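Local coordinates for protein aminotransferase, classes I and II (Silicibacter pomeroyi DSS-3, PDB 3H14) that probably transfers amino groups between amino acids and 2-oxo acids with the help of pyridoxal 5'-phosphate, as an aminotransferase of the class I family, with L-aspartate as a likely donor, at residues G82-V87 / K230-T235; I202-G205 / K211-T214. All blocks are in the same frame, centred on the assembly; numbering follows the deposited sequence.

Both contacts are buried, and their centres lie about 8 Å apart on the same side of the chain's centre. Contact 1 ties the end of helix 71-85 to the loop between strands 223-227 and 240-243, and it does so with aromatic rings alone. Contact 2 is local: two pieces of the loop that follows strand 196-200 close on each other through a histidine ring, a methyl group and a water. Where contact 1 is apolar, contact 2 mixes ring packing with polar bonds. The two meet at Tyr85, whose OH probably hydrogen-bonds His204 ND1, and again where Tyr231 CD1 packs on Gly205 O.

Contact 1 of 2, residues G82-V87 / K230-T235; sequences GEWYGV and KYFSMT
Trp84 and Tyr231 are the closest pair along the backbones, yet their CA atoms are 12.9 Å apart: the first sits in the last turn of helix 71-85, the second in a type I beta turn running from Lys230 to Ser233. Long side chains bridge that gap, and together with Phe232 they make an aromatic cluster in this aminotransferase, joining the helix to the loop between strands 223-227 and 240-243. The far end of the indole does all the touching. Its six-membered ring points an edge at the face of Tyr231, in an offset edge-to-face stack with the planes at 74°, and Trp84 CZ2 comes to 3.7 Å from Tyr231 CE2. In Tyr231, CG anti to the backbone N (chi1 177°) carries the ring out to the indole.

Phe232 adds a different geometry. Its plane is within 11° of the indole's, but the two rings are slid so far past each other that they barely overlap, and the contact comes down to Trp84 CH2 against Phe232 CZ at 3.9 Å. The two loop aromatics also brace one another: Tyr231 CD2 stands over the centre of the Phe232 ring, 3.6 Å above its plane. Leu281 on helix 278-302 touches both of them, while Phe228 meets the ring of Phe232 and the side-chain amide NE2 of Gln282 hydrogen-bonds the Tyr231 hydroxyl. No hydrogen bond crosses between helix and turn, so their join here is ring packing. The helix ends at Tyr85, and Gly86 after it takes positive phi, its N still bonded to Gly82 O at 2.9 Å. Trp84 CB sits 3.6 Å above one face of the Tyr85 ring, offset toward its rim.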
loop_
_atom_site.group_PDB
_atom_site.type_symbol
_atom_site.label_atom_id
_atom_site.label_comp_id
_atom_site.label_asym_id
_atom_site.label_seq_id
_atom_site.Cartn_x
_atom_site.Cartn_y
_atom_site.Cartn_z
ATOM N N GLY A 82 -20.907 4.091 -3.510
ATOM C CA GLY A 82 -21.841 4.272 -4.615
ATOM C C GLY A 82 -21.210 5.022 -5.785
ATOM O O GLY A 82 -21.274 4.581 -6.932
ATOM N N GLU A 83 -20.589 6.150 -5.483
ATOM C CA GLU A 83 -20.057 7.017 -6.515
ATOM C C GLU A 83 -18.853 6.390 -7.236
ATOM O O GLU A 83 -18.738 6.512 -8.442
ATOM C CB GLU A 83 -19.704 8.380 -5.915
ATOM C CG GLU A 83 -20.941 9.157 -5.457
ATOM C CD GLU A 83 -20.639 10.521 -4.872
ATOM O OE1 GLU A 83 -19.449 10.883 -4.718
ATOM O OE2 GLU A 83 -21.607 11.243 -4.536
ATOM N N TRP A 84 -17.979 5.702 -6.506
ATOM C CA TRP A 84 -16.799 5.065 -7.119
ATOM C C TRP A 84 -17.072 3.680 -7.736
ATOM O O TRP A 84 -16.469 3.351 -8.755
ATOM C CB TRP A 84 -15.667 4.974 -6.088
ATOM C CG TRP A 84 -14.882 6.236 -5.949
ATOM C CD1 TRP A 84 -15.210 7.461 -6.420
ATOM C CD2 TRP A 84 -13.629 6.386 -5.277
ATOM N NE1 TRP A 84 -14.243 8.370 -6.094
ATOM C CE2 TRP A 84 -13.248 7.733 -5.404
ATOM C CE3 TRP A 84 -12.780 5.506 -4.598
ATOM C CZ2 TRP A 84 -12.065 8.228 -4.857
ATOM C CZ3 TRP A 84 -11.608 5.990 -4.078
ATOM C CH2 TRP A 84 -11.260 7.342 -4.205
ATOM N N TYR A 85 -17.967 2.881 -7.141
ATOM C CA TYR A 85 -18.137 1.476 -7.561
ATOM C C TYR A 85 -19.570 1.043 -7.918
ATOM O O TYR A 85 -19.789 -0.119 -8.310
ATOM C CB TYR A 85 -17.629 0.546 -6.461
ATOM C CG TYR A 85 -16.258 0.900 -5.921
ATOM C CD1 TYR A 85 -15.087 0.543 -6.607
ATOM C CD2 TYR A 85 -16.133 1.596 -4.740
ATOM C CE1 TYR A 85 -13.827 0.883 -6.105
ATOM C CE2 TYR A 85 -14.874 1.932 -4.212
ATOM C CZ TYR A 85 -13.727 1.578 -4.907
ATOM O OH TYR A 85 -12.494 1.921 -4.391
ATOM N N GLY A 86 -20.532 1.949 -7.742
ATOM C CA GLY A 86 -21.932 1.594 -7.865
ATOM C C GLY A 86 -22.339 0.565 -6.836
ATOM O O GLY A 86 -23.213 -0.245 -7.096
ATOM N N VAL A 87 -21.702 0.581 -5.670
ATOM C CA VAL A 87 -22.075 -0.305 -4.573
ATOM C C VAL A 87 -22.924 0.433 -3.541
ATOM O O VAL A 87 -22.512 1.471 -3.032
ATOM C CB VAL A 87 -20.833 -0.915 -3.883
ATOM C CG1 VAL A 87 -21.184 -1.435 -2.524
ATOM C CG2 VAL A 87 -20.257 -2.039 -4.739
ATOM N N LYS A 230 -3.216 7.845 1.068
ATOM C CA LYS A 230 -2.724 7.776 -0.312
ATOM C C LYS A 230 -3.468 8.723 -1.278
ATOM O O LYS A 230 -3.040 9.847 -1.453
ATOM C CB LYS A 230 -2.719 6.334 -0.827
ATOM C CG LYS A 230 -2.047 5.337 0.104
ATOM C CD LYS A 230 -0.529 5.582 0.320
ATOM C CE LYS A 230 0.007 4.496 1.252
ATOM N NZ LYS A 230 1.341 4.696 1.843
ATOM N N TYR A 231 -4.540 8.285 -1.922
ATOM C CA TYR A 231 -5.325 9.188 -2.771
ATOM C C TYR A 231 -5.782 10.420 -1.981
ATOM O O TYR A 231 -5.785 11.538 -2.490
ATOM C CB TYR A 231 -6.561 8.499 -3.293
ATOM C CG TYR A 231 -7.423 9.427 -4.097
ATOM C CD1 TYR A 231 -7.015 9.866 -5.377
ATOM C CD2 TYR A 231 -8.597 9.930 -3.580
ATOM C CE1 TYR A 231 -7.804 10.758 -6.121
ATOM C CE2 TYR A 231 -9.396 10.782 -4.329
ATOM C CZ TYR A 231 -8.995 11.195 -5.586
ATOM O OH TYR A 231 -9.807 12.065 -6.265
ATOM N N PHE A 232 -6.171 10.216 -0.728
ATOM C CA PHE A 232 -6.648 11.369 0.071
ATOM C C PHE A 232 -5.543 12.195 0.695
ATOM O O PHE A 232 -5.824 13.229 1.280
ATOM C CB PHE A 232 -7.687 10.926 1.080
ATOM C CG PHE A 232 -8.894 10.388 0.427
ATOM C CD1 PHE A 232 -9.826 11.256 -0.139
ATOM C CD2 PHE A 232 -9.087 9.024 0.319
ATOM C CE1 PHE A 232 -10.941 10.780 -0.794
ATOM C CE2 PHE A 232 -10.203 8.529 -0.298
ATOM C CZ PHE A 232 -11.146 9.427 -0.877
ATOM N N SER A 233 -4.291 11.723 0.549
ATOM C CA SER A 233 -3.089 12.515 0.833
ATOM C C SER A 233 -2.967 12.947 2.284
ATOM O O SER A 233 -2.428 14.013 2.553
ATOM C CB SER A 233 -3.028 13.734 -0.098
ATOM O OG SER A 233 -1.703 14.280 -0.153
HETATM N N MSE A 234 -3.416 12.104 3.220
HETATM C CA MSE A 234 -3.297 12.393 4.641
HETATM C C MSE A 234 -2.397 11.413 5.378
HETATM O O MSE A 234 -2.695 10.965 6.491
HETATM C CB MSE A 234 -4.697 12.437 5.276
HETATM C CG MSE A 234 -5.507 13.530 4.724
HETATM SE SE MSE A 234 -7.292 13.577 5.456
HETATM C CE MSE A 234 -6.797 13.806 7.312
ATOM N N THR A 235 -1.260 11.073 4.763
ATOM C CA THR A 235 -0.239 10.332 5.462
ATOM C C THR A 235 0.147 11.123 6.706
ATOM O O THR A 235 0.293 12.328 6.661
ATOM C CB THR A 235 1.026 10.086 4.550
ATOM O OG1 THR A 235 0.697 9.124 3.533
ATOM C CG2 THR A 235 2.223 9.607 5.385
#

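Contact 2 of 2, residues I202-G205 / K211-T214; sequences IYHG and KAVT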
loop_
_atom_site.group_PDB
_atom_site.type_symbol
_atom_site.label_atom_id
_atom_site.label_comp_id
_atom_site.label_asym_id
_atom_site.label_seq_id
_atom_site.Cartn_x
_atom_site.Cartn_y
_atom_site.Cartn_z
ATOM N N ILE A 202 -6.171 0.147 -0.139
ATOM C CA ILE A 202 -5.555 1.393 0.337
ATOM C C ILE A 202 -5.189 2.345 -0.811
ATOM O O ILE A 202 -5.320 3.562 -0.683
ATOM C CB ILE A 202 -4.353 1.029 1.280
ATOM C CG1 ILE A 202 -4.953 0.574 2.621
ATOM C CG2 ILE A 202 -3.296 2.205 1.506
ATOM C CD1 ILE A 202 -4.020 -0.148 3.530
ATOM N N TYR A 203 -4.800 1.801 -1.956
ATOM C CA TYR A 203 -4.400 2.668 -3.091
ATOM C C TYR A 203 -5.522 2.971 -4.088
ATOM O O TYR A 203 -5.278 3.668 -5.075
ATOM C CB TYR A 203 -3.175 2.079 -3.844
ATOM C CG TYR A 203 -1.904 2.141 -3.050
ATOM C CD1 TYR A 203 -1.093 3.281 -3.100
ATOM C CD2 TYR A 203 -1.507 1.077 -2.238
ATOM C CE1 TYR A 203 0.075 3.359 -2.350
ATOM C CE2 TYR A 203 -0.347 1.142 -1.500
ATOM C CZ TYR A 203 0.435 2.302 -1.565
ATOM O OH TYR A 203 1.588 2.395 -0.861
ATOM N N HIS A 204 -6.741 2.475 -3.847
ATOM C CA HIS A 204 -7.902 2.912 -4.646
ATOM C C HIS A 204 -7.994 4.439 -4.758
ATOM O O HIS A 204 -7.796 5.146 -3.796
ATOM C CB HIS A 204 -9.214 2.356 -4.087
ATOM C CG HIS A 204 -9.401 0.898 -4.371
ATOM N ND1 HIS A 204 -10.639 0.311 -4.498
ATOM C CD2 HIS A 204 -8.494 -0.086 -4.577
ATOM C CE1 HIS A 204 -10.483 -0.982 -4.748
ATOM N NE2 HIS A 204 -9.191 -1.248 -4.797
ATOM N N GLY A 205 -8.341 4.925 -5.949
ATOM C CA GLY A 205 -8.283 6.333 -6.273
ATOM C C GLY A 205 -7.074 6.671 -7.141
ATOM O O GLY A 205 -7.166 7.504 -8.046
ATOM N N LYS A 211 -9.683 0.199 -13.995
ATOM C CA LYS A 211 -10.584 0.591 -12.916
ATOM C C LYS A 211 -10.394 -0.353 -11.711
ATOM O O LYS A 211 -10.408 -1.573 -11.866
ATOM C CB LYS A 211 -12.031 0.539 -13.417
ATOM C CG LYS A 211 -13.078 0.937 -12.432
ATOM C CD LYS A 211 -12.989 2.365 -11.998
ATOM C CE LYS A 211 -13.969 2.641 -10.854
ATOM N NZ LYS A 211 -13.435 2.098 -9.567
ATOM N N ALA A 212 -10.218 0.213 -10.515
ATOM C CA ALA A 212 -10.064 -0.589 -9.306
ATOM C C ALA A 212 -11.383 -1.280 -9.047
ATOM O O ALA A 212 -12.452 -0.735 -9.360
ATOM C CB ALA A 212 -9.649 0.267 -8.097
ATOM N N VAL A 213 -11.299 -2.510 -8.546
ATOM C CA VAL A 213 -12.488 -3.294 -8.215
ATOM C C VAL A 213 -12.546 -3.535 -6.715
ATOM O O VAL A 213 -11.694 -4.208 -6.187
ATOM C CB VAL A 213 -12.509 -4.665 -8.928
ATOM C CG1 VAL A 213 -13.810 -5.378 -8.603
ATOM C CG2 VAL A 213 -12.357 -4.499 -10.451
ATOM N N THR A 214 -13.552 -2.993 -6.027
ATOM C CA THR A 214 -13.708 -3.305 -4.610
ATOM C C THR A 214 -14.209 -4.733 -4.472
ATOM O O THR A 214 -15.025 -5.182 -5.264
ATOM C CB THR A 214 -14.628 -2.322 -3.824
ATOM O OG1 THR A 214 -14.633 -2.701 -2.445
ATOM C CG2 THR A 214 -16.061 -2.348 -4.295
HETATM O O HOH W 1 -9.192 -4.160 -5.195
#
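With CG anti to its carbonyl carbon (chi1 -74°) and the ring then turned about the CB-CG bond, His204 lays one face of its imidazole against the methyl of Ala212. This is a CH-pi contact within the loop between strands 196-200 and 223-227 of the aminotransferase fold, where the chain leaves the large mixed sheet and doubles back on itself. The methyl is almost perfectly centred: Ala212 CB lies 3.5 Å from the centroid of the His204 ring and only 3° off its normal, at nearly the same distance from all five ring atoms. Ala212 points CB toward 202-205, which sets the methyl over the ring centre.

The rim of the same imidazole deals with the backbone beyond. His204 CE1 comes to 3.7 Å from Val213 O, close to the ring plane, a packing contact, and Thr214 N also lies at this edge. A water in the ring plane completes the link: it stands 2.9 Å from His204 NE2 and donates to Val213 O at 2.7 Å. The other ring nitrogen, ND1, probably hydrogen-bonds the Tyr85 hydroxyl at the end of helix 71-85. Together these contacts probably fix the turn of the imidazole about chi2. Glu207 ties the two segments together, its carboxylate accepting from Gly205 N (OE2) and Ala212 N (OE1); Glu201 OE1 hydrogen-bonds the Thr214 hydroxyl. Lys211, at the exposed end, curls back along its own segment through bends at chi2 and chi4. Its ammonium makes a weak hydrogen bond to Trp84 O, and Lys211 NZ also hydrogen-bonds Ala212 O at 3.0 Å, the donor 21° out of the carbonyl plane.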